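PDB 3N0X: possible substrate binding protein of ABC transporter system from Rhodopseudomonas palustris, which probably binds branched-chain amino acids or related small ligands and delivers them to an ABC transporter for uptake. Local coordinates for residues A[67-72]-A[90-95]; A[78-81]-A[85-88]; A[129-134]-A[367-372]; A[156-161]-A[206-211]; A[300-305]-A[311-316]. All blocks are in the same frame, centred on the assembly; numbering follows the deposited sequence.

Contact 1 of 5, residues A[67-72]-A[90-95]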
# COMPACT_ATOMS: atom_id res chain seq x y z
N GLU A 67 4.10 -19.76 -16.73
CA GLU A 67 3.49 -19.79 -18.06
C GLU A 67 3.65 -18.45 -18.79
O GLU A 67 3.90 -18.40 -20.00
CB GLU A 67 2.01 -20.16 -17.95
CG GLU A 67 1.34 -20.32 -19.30
CD GLU A 67 -0.08 -20.85 -19.20
OE1 GLU A 67 -1.00 -20.05 -18.94
OE2 GLU A 67 -0.27 -22.07 -19.41
N ALA A 68 3.52 -17.36 -18.06
CA ALA A 68 3.68 -16.03 -18.64
C ALA A 68 5.06 -15.83 -19.22
O ALA A 68 5.20 -15.32 -20.32
CB ALA A 68 3.36 -14.94 -17.62
N TYR A 69 6.08 -16.18 -18.45
CA TYR A 69 7.44 -16.03 -18.89
C TYR A 69 7.85 -17.01 -19.99
O TYR A 69 8.61 -16.65 -20.88
CB TYR A 69 8.38 -16.22 -17.71
CG TYR A 69 8.35 -15.12 -16.65
CD1 TYR A 69 8.26 -13.75 -16.99
CD2 TYR A 69 8.51 -15.45 -15.30
CE1 TYR A 69 8.29 -12.78 -15.99
CE2 TYR A 69 8.54 -14.51 -14.32
CZ TYR A 69 8.43 -13.17 -14.65
OH TYR A 69 8.47 -12.25 -13.64
N GLN A 70 7.38 -18.24 -19.88
CA GLN A 70 7.85 -19.32 -20.76
C GLN A 70 7.04 -19.63 -22.01
O GLN A 70 7.61 -20.10 -22.99
CB GLN A 70 7.85 -20.63 -19.99
CG GLN A 70 8.92 -20.65 -18.89
CD GLN A 70 8.74 -21.76 -17.88
OE1 GLN A 70 7.96 -22.68 -18.09
NE2 GLN A 70 9.46 -21.67 -16.77
N ASP A 71 5.72 -19.52 -21.94
CA ASP A 71 4.84 -19.79 -23.07
C ASP A 71 4.44 -18.48 -23.75
O ASP A 71 4.48 -18.37 -24.99
CB ASP A 71 3.56 -20.51 -22.64
CG ASP A 71 3.81 -21.93 -22.19
OD1 ASP A 71 4.83 -22.16 -21.49
OD2 ASP A 71 3.01 -22.82 -22.55
N ASP A 72 4.07 -17.49 -22.95
CA ASP A 72 3.63 -16.20 -23.50
C ASP A 72 4.80 -15.32 -23.87
O ASP A 72 4.61 -14.31 -24.54
CB ASP A 72 2.71 -15.48 -22.51
CG ASP A 72 1.47 -16.28 -22.18
OD1 ASP A 72 0.83 -16.75 -23.12
OD2 ASP A 72 1.12 -16.46 -20.99
N LEU A 90 7.94 -15.36 -6.05
CA LEU A 90 9.25 -14.71 -6.16
C LEU A 90 10.32 -15.65 -6.77
O LEU A 90 11.07 -15.24 -7.65
CB LEU A 90 9.71 -14.13 -4.83
CG LEU A 90 8.68 -13.26 -4.11
CD1 LEU A 90 9.32 -12.73 -2.80
CD2 LEU A 90 8.17 -12.11 -4.94
N PRO A 91 10.39 -16.93 -6.33
CA PRO A 91 11.41 -17.82 -6.90
C PRO A 91 11.22 -18.11 -8.38
O PRO A 91 12.19 -18.46 -9.07
CB PRO A 91 11.25 -19.12 -6.07
CG PRO A 91 10.55 -18.71 -4.88
CD PRO A 91 9.72 -17.54 -5.18
N VAL A 92 10.00 -17.95 -8.88
CA VAL A 92 9.72 -18.15 -10.31
C VAL A 92 10.41 -17.07 -11.16
O VAL A 92 10.93 -17.34 -12.24
CB VAL A 92 8.20 -18.19 -10.58
CG1 VAL A 92 7.92 -18.40 -12.05
CG2 VAL A 92 7.56 -19.28 -9.71
N ALA A 93 10.39 -15.84 -10.66
CA ALA A 93 11.11 -14.78 -11.33
C ALA A 93 12.60 -15.10 -11.44
O ALA A 93 13.20 -14.98 -12.51
CB ALA A 93 10.90 -13.43 -10.60
N GLU A 94 13.19 -15.57 -10.34
CA GLU A 94 14.60 -15.92 -10.34
C GLU A 94 14.86 -17.10 -11.28
O GLU A 94 15.85 -17.08 -12.02
CB GLU A 94 15.10 -16.24 -8.91
CG GLU A 94 16.57 -16.65 -8.87
CD GLU A 94 17.10 -16.89 -7.45
OE1 GLU A 94 16.89 -16.04 -6.57
OE2 GLU A 94 17.78 -17.91 -7.23
N GLU A 95 14.01 -18.13 -11.25
CA GLU A 95 14.21 -19.32 -12.10
C GLU A 95 14.23 -18.97 -13.59
O GLU A 95 15.03 -19.50 -14.34
CB GLU A 95 13.14 -20.38 -11.80
CG GLU A 95 13.20 -21.63 -12.71

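Contact 2 of 5, residues A[78-81]-A[85-88]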
# COMPACT_ATOMS: atom_id res chain seq x y z
N ILE A 78 3.89 -8.18 -13.64
CA ILE A 78 3.39 -7.41 -12.50
C ILE A 78 2.42 -8.29 -11.76
O ILE A 78 1.58 -8.92 -12.40
CB ILE A 78 2.63 -6.13 -12.99
CG1 ILE A 78 3.54 -5.24 -13.84
CG2 ILE A 78 2.04 -5.34 -11.80
CD1 ILE A 78 2.75 -4.17 -14.68
N GLY A 79 2.54 -8.40 -10.44
CA GLY A 79 1.58 -9.18 -9.66
C GLY A 79 1.93 -9.17 -8.19
O GLY A 79 2.98 -8.63 -7.80
N THR A 80 1.07 -9.69 -7.31
CA THR A 80 -0.29 -10.13 -7.57
C THR A 80 -1.11 -9.64 -6.39
O THR A 80 -0.59 -8.92 -5.51
CB THR A 80 -0.38 -11.67 -7.78
OG1 THR A 80 -1.74 -12.03 -8.07
CG2 THR A 80 0.11 -12.43 -6.59
N SER A 81 -2.41 -9.97 -6.36
CA SER A 81 -3.30 -9.34 -5.40
C SER A 81 -3.04 -9.81 -3.97
O SER A 81 -3.12 -9.04 -3.02
CB SER A 81 -4.76 -9.59 -5.77
OG SER A 81 -4.98 -9.45 -7.17
N ALA A 85 0.30 -15.37 -2.42
CA ALA A 85 0.57 -15.74 -3.80
C ALA A 85 1.86 -15.05 -4.32
O ALA A 85 2.67 -15.67 -4.99
CB ALA A 85 -0.65 -15.40 -4.74
N ALA A 86 2.03 -13.77 -4.02
CA ALA A 86 3.22 -13.05 -4.47
C ALA A 86 4.50 -13.66 -3.90
O ALA A 86 5.49 -13.81 -4.62
CB ALA A 86 3.10 -11.56 -4.12
N LEU A 87 4.47 -14.02 -2.62
CA LEU A 87 5.65 -14.63 -1.98
C LEU A 87 6.01 -15.97 -2.66
O LEU A 87 7.19 -16.25 -2.93
CB LEU A 87 5.40 -14.83 -0.49
CG LEU A 87 5.56 -13.60 0.36
CD1 LEU A 87 4.69 -13.69 1.67
CD2 LEU A 87 7.10 -13.33 0.62
N ALA A 88 4.99 -16.75 -3.02
CA ALA A 88 5.20 -18.01 -3.71
C ALA A 88 5.80 -17.80 -5.09
O ALA A 88 6.52 -18.65 -5.60
CB ALA A 88 3.89 -18.81 -3.86

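Contact 3 of 5, residues A[129-134]-A[367-372]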
# COMPACT_ATOMS: atom_id res chain seq x y z
N ASP A 129 3.18 1.58 5.66
CA ASP A 129 1.91 1.93 6.31
C ASP A 129 2.13 2.34 7.80
O ASP A 129 1.75 3.41 8.24
CB ASP A 129 0.90 0.79 6.18
CG ASP A 129 0.20 0.78 4.81
OD1 ASP A 129 0.12 1.85 4.17
OD2 ASP A 129 -0.35 -0.28 4.45
N ALA A 130 2.81 1.48 8.55
CA ALA A 130 2.96 1.70 9.96
C ALA A 130 3.82 2.92 10.27
O ALA A 130 3.48 3.73 11.12
CB ALA A 130 3.55 0.41 10.62
N ILE A 131 4.92 3.05 9.54
CA ILE A 131 5.82 4.16 9.73
C ILE A 131 5.16 5.51 9.39
O ILE A 131 5.30 6.49 10.13
CB ILE A 131 7.13 3.91 8.91
CG1 ILE A 131 7.90 2.77 9.54
CG2 ILE A 131 7.97 5.18 8.85
CD1 ILE A 131 9.01 2.17 8.65
N SER A 132 4.48 5.56 8.25
CA SER A 132 3.78 6.78 7.89
C SER A 132 2.80 7.20 9.00
O SER A 132 2.65 8.39 9.26
CB SER A 132 3.05 6.62 6.55
OG SER A 132 1.99 5.66 6.60
N ASN A 133 2.10 6.26 9.61
CA ASN A 133 1.22 6.59 10.73
C ASN A 133 1.95 7.20 11.92
O ASN A 133 1.51 8.18 12.50
CB ASN A 133 0.36 5.39 11.12
CG ASN A 133 -0.85 5.25 10.24
OD1 ASN A 133 -1.92 5.78 10.59
ND2 ASN A 133 -0.71 4.60 9.09
N ALA A 134 3.10 6.63 12.26
CA ALA A 134 3.88 7.15 13.39
C ALA A 134 4.37 8.56 13.11
O ALA A 134 4.32 9.43 13.98
CB ALA A 134 5.07 6.22 13.69
N ASN A 367 11.96 6.99 7.38
CA ASN A 367 13.08 6.05 7.24
C ASN A 367 12.53 4.62 7.13
O ASN A 367 12.07 4.03 8.12
CB ASN A 367 14.02 6.13 8.45
CG ASN A 367 15.17 5.15 8.34
OD1 ASN A 367 15.72 4.97 7.26
ND2 ASN A 367 15.54 4.53 9.44
N ILE A 368 12.56 4.06 5.93
CA ILE A 368 11.99 2.71 5.72
C ILE A 368 13.17 1.72 5.87
O ILE A 368 14.16 1.79 5.10
CB ILE A 368 11.32 2.56 4.34
CG1 ILE A 368 10.35 3.72 4.09
CG2 ILE A 368 10.67 1.19 4.21
CD1 ILE A 368 9.26 3.89 5.11
N PRO A 369 13.08 0.81 6.85
CA PRO A 369 14.21 -0.11 7.07
C PRO A 369 14.55 -0.98 5.85
O PRO A 369 13.66 -1.31 5.05
CB PRO A 369 13.73 -1.01 8.23
CG PRO A 369 12.25 -0.98 8.15
CD PRO A 369 11.85 0.34 7.52
N ILE A 370 15.83 -1.33 5.72
CA ILE A 370 16.34 -2.23 4.69
C ILE A 370 16.52 -3.58 5.40
O ILE A 370 17.27 -3.69 6.38
CB ILE A 370 17.64 -1.69 4.09
CG1 ILE A 370 17.34 -0.37 3.34
CG2 ILE A 370 18.31 -2.73 3.14
CD1 ILE A 370 18.53 0.49 2.96
N LYS A 371 15.82 -4.60 4.93
CA LYS A 371 15.72 -5.89 5.61
C LYS A 371 16.08 -7.07 4.73
O LYS A 371 15.81 -8.21 5.10
CB LYS A 371 14.28 -6.09 6.10
CG LYS A 371 13.78 -4.97 7.02
N ASN A 372 16.69 -6.82 3.57
CA ASN A 372 17.04 -7.91 2.67
C ASN A 372 18.47 -8.43 2.78
O ASN A 372 18.84 -9.32 2.02
CB ASN A 372 16.71 -7.54 1.22
CG ASN A 372 17.60 -6.45 0.68
OD1 ASN A 372 18.01 -5.53 1.39
ND2 ASN A 372 17.84 -6.49 -0.60

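Contact 4 of 5, residues A[156-161]-A[206-211]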
# COMPACT_ATOMS: atom_id res chain seq x y z
N ASP A 156 4.66 -7.01 13.91
CA ASP A 156 5.67 -6.39 13.08
C ASP A 156 5.25 -4.96 12.74
O ASP A 156 6.10 -4.06 12.65
CB ASP A 156 5.90 -7.19 11.82
CG ASP A 156 6.48 -8.59 12.08
OD1 ASP A 156 6.92 -8.90 13.21
OD2 ASP A 156 6.45 -9.40 11.12
N GLY A 157 3.94 -4.72 12.58
CA GLY A 157 3.45 -3.37 12.29
C GLY A 157 3.71 -2.45 13.47
O GLY A 157 4.21 -1.34 13.32
N VAL A 158 3.38 -2.91 14.67
CA VAL A 158 3.65 -2.08 15.85
C VAL A 158 5.14 -1.90 16.06
O VAL A 158 5.58 -0.81 16.41
CB VAL A 158 2.96 -2.60 17.11
CG1 VAL A 158 3.44 -1.81 18.38
CG2 VAL A 158 1.43 -2.53 16.99
N ALA A 159 5.94 -2.93 15.78
CA ALA A 159 7.38 -2.76 15.89
C ALA A 159 7.89 -1.64 15.01
O ALA A 159 8.71 -0.81 15.42
CB ALA A 159 8.13 -4.10 15.59
N ALA A 160 7.43 -1.61 13.76
CA ALA A 160 7.84 -0.57 12.80
C ALA A 160 7.38 0.83 13.23
O ALA A 160 8.11 1.82 13.16
CB ALA A 160 7.34 -0.92 11.40
N PHE A 161 6.12 0.89 13.68
CA PHE A 161 5.54 2.11 14.21
C PHE A 161 6.38 2.64 15.37
O PHE A 161 6.68 3.84 15.41
CB PHE A 161 4.07 1.81 14.62
CG PHE A 161 3.33 2.94 15.25
CD1 PHE A 161 3.36 3.13 16.62
CD2 PHE A 161 2.52 3.78 14.47
CE1 PHE A 161 2.63 4.16 17.21
CE2 PHE A 161 1.76 4.79 15.06
CZ PHE A 161 1.85 5.01 16.44
N TRP A 206 -3.65 4.15 18.92
CA TRP A 206 -3.44 3.84 17.50
C TRP A 206 -3.70 2.35 17.30
O TRP A 206 -3.14 1.51 18.00
CB TRP A 206 -2.03 4.24 17.02
CG TRP A 206 -1.86 4.01 15.57
CD1 TRP A 206 -2.35 4.79 14.59
CD2 TRP A 206 -1.17 2.93 14.92
NE1 TRP A 206 -2.02 4.28 13.35
CE2 TRP A 206 -1.29 3.15 13.51
CE3 TRP A 206 -0.46 1.82 15.37
CZ2 TRP A 206 -0.72 2.28 12.57
CZ3 TRP A 206 0.11 0.95 14.41
CH2 TRP A 206 -0.03 1.21 13.03
N VAL A 207 -4.58 2.04 16.35
CA VAL A 207 -4.99 0.68 16.08
C VAL A 207 -4.41 0.21 14.74
O VAL A 207 -4.41 0.95 13.73
CB VAL A 207 -6.51 0.59 16.05
CG1 VAL A 207 -6.98 -0.87 15.81
CG2 VAL A 207 -7.11 1.11 17.37
N ILE A 208 -3.94 -1.03 14.73
CA ILE A 208 -3.58 -1.71 13.50
C ILE A 208 -4.42 -3.00 13.53
O ILE A 208 -4.39 -3.75 14.51
CB ILE A 208 -2.06 -1.97 13.32
CG1 ILE A 208 -1.81 -2.79 12.05
CG2 ILE A 208 -1.47 -2.67 14.54
CD1 ILE A 208 -0.34 -2.96 11.67
N TRP A 209 -5.15 -3.25 12.46
CA TRP A 209 -6.08 -4.38 12.45
C TRP A 209 -6.31 -4.84 11.01
O TRP A 209 -6.49 -4.02 10.11
CB TRP A 209 -7.42 -3.98 13.09
CG TRP A 209 -8.19 -5.11 13.66
CD1 TRP A 209 -9.15 -5.87 13.04
CD2 TRP A 209 -8.06 -5.66 14.98
NE1 TRP A 209 -9.65 -6.81 13.90
CE2 TRP A 209 -8.99 -6.71 15.10
CE3 TRP A 209 -7.27 -5.32 16.09
CZ2 TRP A 209 -9.12 -7.45 16.26
CZ3 TRP A 209 -7.42 -6.04 17.23
CH2 TRP A 209 -8.33 -7.12 17.32
N ALA A 210 -6.37 -6.15 10.81
CA ALA A 210 -6.71 -6.73 9.50
C ALA A 210 -7.91 -7.64 9.69
O ALA A 210 -8.02 -8.36 10.66
CB ALA A 210 -5.51 -7.52 8.93
N GLY A 211 -8.86 -7.61 8.75
CA GLY A 211 -10.03 -8.47 8.82
C GLY A 211 -11.14 -7.84 9.64
O GLY A 211 -11.09 -6.65 9.96

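Contact 5 of 5, residues A[300-305]-A[311-316]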
# COMPACT_ATOMS: atom_id res chain seq x y z
N GLN A 300 12.06 2.51 -21.49
CA GLN A 300 12.53 3.70 -22.18
C GLN A 300 14.00 3.99 -21.79
O GLN A 300 14.83 4.33 -22.64
CB GLN A 300 11.62 4.90 -21.89
CG GLN A 300 11.93 6.11 -22.74
N LYS A 301 14.31 3.87 -20.50
CA LYS A 301 15.65 4.17 -20.04
C LYS A 301 16.66 3.11 -20.48
O LYS A 301 17.76 3.47 -20.94
CB LYS A 301 15.68 4.34 -18.52
CG LYS A 301 17.05 4.74 -18.01
CD LYS A 301 17.06 4.95 -16.52
CE LYS A 301 18.47 4.76 -15.96
NZ LYS A 301 18.51 4.70 -14.48
N ALA A 302 16.28 1.83 -20.38
CA ALA A 302 17.16 0.71 -20.75
C ALA A 302 17.33 0.57 -22.26
O ALA A 302 18.33 -0.01 -22.72
CB ALA A 302 16.63 -0.59 -20.17
N LYS A 303 16.36 1.07 -23.02
CA LYS A 303 16.33 0.90 -24.49
C LYS A 303 16.41 -0.58 -24.89
O LYS A 303 16.95 -0.95 -25.96
CB LYS A 303 17.42 1.75 -25.14
CG LYS A 303 17.21 3.27 -24.94
CD LYS A 303 15.95 3.77 -25.69
CE LYS A 303 15.62 5.25 -25.40
NZ LYS A 303 14.12 5.46 -25.27
N SER A 304 15.82 -1.43 -24.05
CA SER A 304 15.91 -2.87 -24.17
C SER A 304 14.96 -3.50 -23.18
O SER A 304 14.61 -2.88 -22.16
CB SER A 304 17.36 -3.37 -23.86
OG SER A 304 17.48 -4.78 -23.96
N THR A 305 14.56 -4.74 -23.46
CA THR A 305 13.86 -5.56 -22.48
C THR A 305 14.74 -6.68 -21.88
O THR A 305 14.25 -7.53 -21.13
CB THR A 305 12.56 -6.14 -23.03
OG1 THR A 305 12.84 -6.99 -24.14
CG2 THR A 305 11.60 -5.03 -23.50
N ILE A 311 17.29 -4.42 -14.80
CA ILE A 311 17.69 -4.32 -13.39
C ILE A 311 18.58 -3.10 -13.17
O ILE A 311 18.39 -2.35 -12.22
CB ILE A 311 18.40 -5.63 -12.88
CG1 ILE A 311 17.42 -6.80 -12.89
CG2 ILE A 311 18.98 -5.43 -11.45
CD1 ILE A 311 18.06 -8.17 -12.53
N ALA A 312 19.58 -2.93 -14.05
CA ALA A 312 20.53 -1.83 -13.94
C ALA A 312 19.84 -0.50 -14.10
O ALA A 312 20.19 0.49 -13.42
CB ALA A 312 21.69 -1.98 -14.98
N ALA A 313 18.88 -0.45 -15.02
CA ALA A 313 18.12 0.78 -15.26
C ALA A 313 17.19 1.11 -14.07
O ALA A 313 17.10 2.29 -13.67
CB ALA A 313 17.29 0.64 -16.55
N MSE A 314 16.58 0.09 -13.49
CA MSE A 314 15.56 0.27 -12.45
C MSE A 314 16.11 0.57 -11.05
O MSE A 314 15.44 1.24 -10.26
CB MSE A 314 14.62 -0.94 -12.42
CG MSE A 314 13.78 -1.01 -13.67
SE MSE A 314 12.87 -2.68 -13.84
CE MSE A 314 11.51 -2.53 -12.54
N GLU A 315 17.33 0.10 -10.74
CA GLU A 315 17.91 0.35 -9.41
C GLU A 315 18.19 1.84 -9.25
O GLU A 315 18.97 2.42 -10.02
CB GLU A 315 19.22 -0.46 -9.23
CG GLU A 315 18.92 -1.93 -9.00
CD GLU A 315 20.14 -2.74 -8.53
OE1 GLU A 315 21.31 -2.28 -8.72
OE2 GLU A 315 19.91 -3.86 -8.00
N GLY A 316 17.54 2.47 -8.26
CA GLY A 316 17.71 3.92 -8.03
C GLY A 316 16.87 4.79 -8.97
O GLY A 316 17.04 6.01 -8.97
O HOH W 1 20.76 3.02 -13.37

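Contact 1 of 5, residues A[67-72]-A[90-95]
Apolar packing makes this contact: the ring of Tyr-69, on helix 58-70, leans on the turn of helix 83-96 formed by Val-92 and Ala-93. Its CE2 comes within 4.0 Å of Ala-93 CA, and the hydroxyl OH lies 4.1 Å from Ala-93 CB. Val-92 reaches the same ring one atom nearer its root, CG1 4.4 Å from Tyr-69 CD2. CG of Tyr-69 stands anti to its own carbonyl carbon (chi1 -69°), which sends the ring across the gap between helices whose nearest CA atoms, those of Tyr-69 and Ala-93, are 8.5 Å apart. All three touching residues are buried, but together they hide just 122 Å² and the fit is relaxed.

Hydrogen bonds do not cross between the two segments; the polar groups look to their surroundings. Tyr-69 OH bonds to Ile-99 O, just before strand 100-102, which ties down the far end of the ring while its flank rests on Ala-93. Val-92 O takes a bond from Asn-96 ND2. Charged partners lie on another side of helix 58-70, where Lys-52 makes salt bridges to both Glu-67 and Asp-72.

Within the backbones, Glu-67 O receives both Asp-71 N and Asp-72 N, whereas helix 83-96 is kinked around Pro-91 and Val-92. Leu-100 also touches Tyr-69 and Ala-93, placing strand 100-102 beneath the pair. Two neighbouring helices laid over one face of a largely parallel sheet are characteristic of the alpha/beta lobe of type I periplasmic binding proteins.

Contact 2 of 5, residues A[78-81]-A[85-88]
Thr-80 and the Ala-85/Ala-86 pair meet where strand 76-79 hands over to helix 83-96, the first turn of a beta-alpha-beta crossover that continues into strand 100-102. The tight part is a single methyl group: Thr-80 CG2 sits 3.6 Å from Ala-85 CB and 4.0 Å from Ala-86 CB, lodged between the two small side chains. A cis peptide bond precedes Thr-80, at the end of the strand. With chi1 at -178°, OG1 is anti to the backbone N and turned off the helix, where it hydrogen-bonds to Asp-54 OD2; CG2 is thereby left in the crowded position between N and the carbonyl carbon, facing the helix.

The other side is looser. Ser-81 is partly exposed, and its side chain starts away from the helix and makes no contact with it, although its OG is held by a hydrogen bond with Gly-12 N. Loops at the carboxyl ends of strands border the ligand cleft in relatives of the leucine-binding family, and this turn is consistent with such a place. Alanine at both helix positions lets the backbone itself come close: Thr-80 CG2 is 3.5 Å from Ala-86 N.

Contact 3 of 5, residues A[129-134]-A[367-372]
Ile-131, on helix 126-137, and Ile-368, in an irregular run after strand 359-361, bring their CA atoms to 7.5 Å, and no hydrogen bond joins the two backbones. One side chain does nearly all the reaching. CG1 of Ile-131 is anti to its carbonyl carbon (chi1 -69°) and CD1 then extends away from CA, so that this terminal methyl projects from the helix and meets three successive residues. Ile-368 crosses it obliquely, its CD1 3.9 Å from Ile-131 CD1 and 4.2 Å from Ile-131 CG2. Pro-369 approaches tip to tip, with CD 3.6 Å from Ile-131 CD1, and Asn-367 O lies equally close to that methyl; both of these residues are modelled in two conformers, which makes the last two contacts less certain.

Behind Ile-131 the helix is fastened by its own polar groups. Asn-133 ND2 gives a straight bond of 2.9 Å to Asp-129 O (174° at the hydrogen), from above the carbonyl plane, while Asn-133 N reaches the same oxygen from the opposite face. The amide oxygen OD1 of Asn-133 accepts from Ala-253 N. On the other segment, Arg-329 NH1 bonds to Ile-368 O.

The C-terminal tail thus rests on a helix of the second lobe mainly through methyl and ring carbons, with one backbone oxygen, Asn-367 O, against the methyl. Such contacts have little directional demand, which implies that shape holds this join, with the Arg-329 bond fixing the tail's backbone.

Contact 4 of 5, residues A[156-161]-A[206-211]
Gly-157 and Ile-208 mark the closest backbone approach, 7.3 Å between CA atoms, where helix 152-165 lies over the end of strand 202-207. The glycine makes room for the isoleucine: Ile-208 CD1 stops 3.9 Å from Gly-157 CA, and a CB on this residue would clash with that methyl. Ile-208 gets there with CG1 anti to its backbone N (chi1 175°) and the chain extended. Its other branch, CG2, meets Val-158 CG2 at 3.8 Å.

One turn along the helix, Phe-161 and Trp-206 form an offset stack, ring centroids 4.2 Å apart and planes only 10° from parallel. The two side chains slide past each other in opposite directions. CE2 of Phe-161 stands over the middle of the indole, 3.5 Å from Trp-206 CD2, while Trp-206 CE3 lies over the phenyl ring, displaced toward its rim.

This is the helix-on-sheet layer of the second alpha/beta lobe, in which strand 202-207 runs parallel to strand 142-149, the strand that leads into the helix; Ala-148 of that strand touches both Val-158 and Ile-208. Helix 126-137 closes in alongside, placing Ala-134 on Phe-161 and presenting Asn-133 OD1 to the indole NE1. A leucine in place of Trp-206 would probably leave the Phe-161 face poorly covered and Asn-133 OD1 without its indole N-H. Val-207 between Trp-206 and Ile-208 turns the opposite way, onto Leu-216 and Leu-219 of helix 215-221.

Contact 5 of 5, residues A[300-305]-A[311-316]
The carbonyl of Ala-313 is the flat group that counts between these segments, and Lys-301 meets it in its plane: NZ lies on a lone pair of the oxygen, with an N-to-O distance of 2.9 Å and a C=O...N angle of 131°. One atom back along the lysine, CE lies 3.6 Å from Ala-313 O. CG anti to the backbone N (chi1 -177°) and an extended chain beyond carry the ammonium this far; the lysine has a second modelled conformer, so the grip is probably not permanent.

A water widens the hold. It accepts from Lys-301 NZ at 3.0 Å and donates to Ala-312 O, letting one ammonium serve two successive carbonyls near the end of helix 307-314. A positive charge there would probably be favoured by the helix dipole.

The apolar part is two methyls, Ala-302 CB and Ala-313 CB, 3.9 Å apart. Such small side chains allow the CA atoms of the two residues to approach to 5.6 Å. Lys-303, with positive phi, ends helix 283-302 and turns the chain away; its NZ makes a salt bridge to Asp-43.

Leu-310 also touches Ala-302, and Met-314, a selenomethionine, turns from the contact toward Ile-99. Two consecutive helices, joined by a short loop and touching through one alanine pair, are set here against the first lobe of the periplasmic binding protein fold.

In the fold
From the N terminus, contact 1 closes a short loop from helix 58-70 to helix 83-96, and contact 2 falls within it, tying strand 76-79 to the start of the same second helix; their centres are about 12 Å apart in the first lobe. Contact 3 then opens on helix 126-137 and closes only at the C-terminal tail, 233 residues on. Contacts 4 and 5 lie inside that long span, one after the other, and none cross. Contact 4 joins helix and strand in the second lobe and touches contact 3 through helix 126-137. Contact 5, on the opposite side of the chain's centre from contact 4, pairs two helices near the first lobe, its centre about 19 Å from that of contact 1.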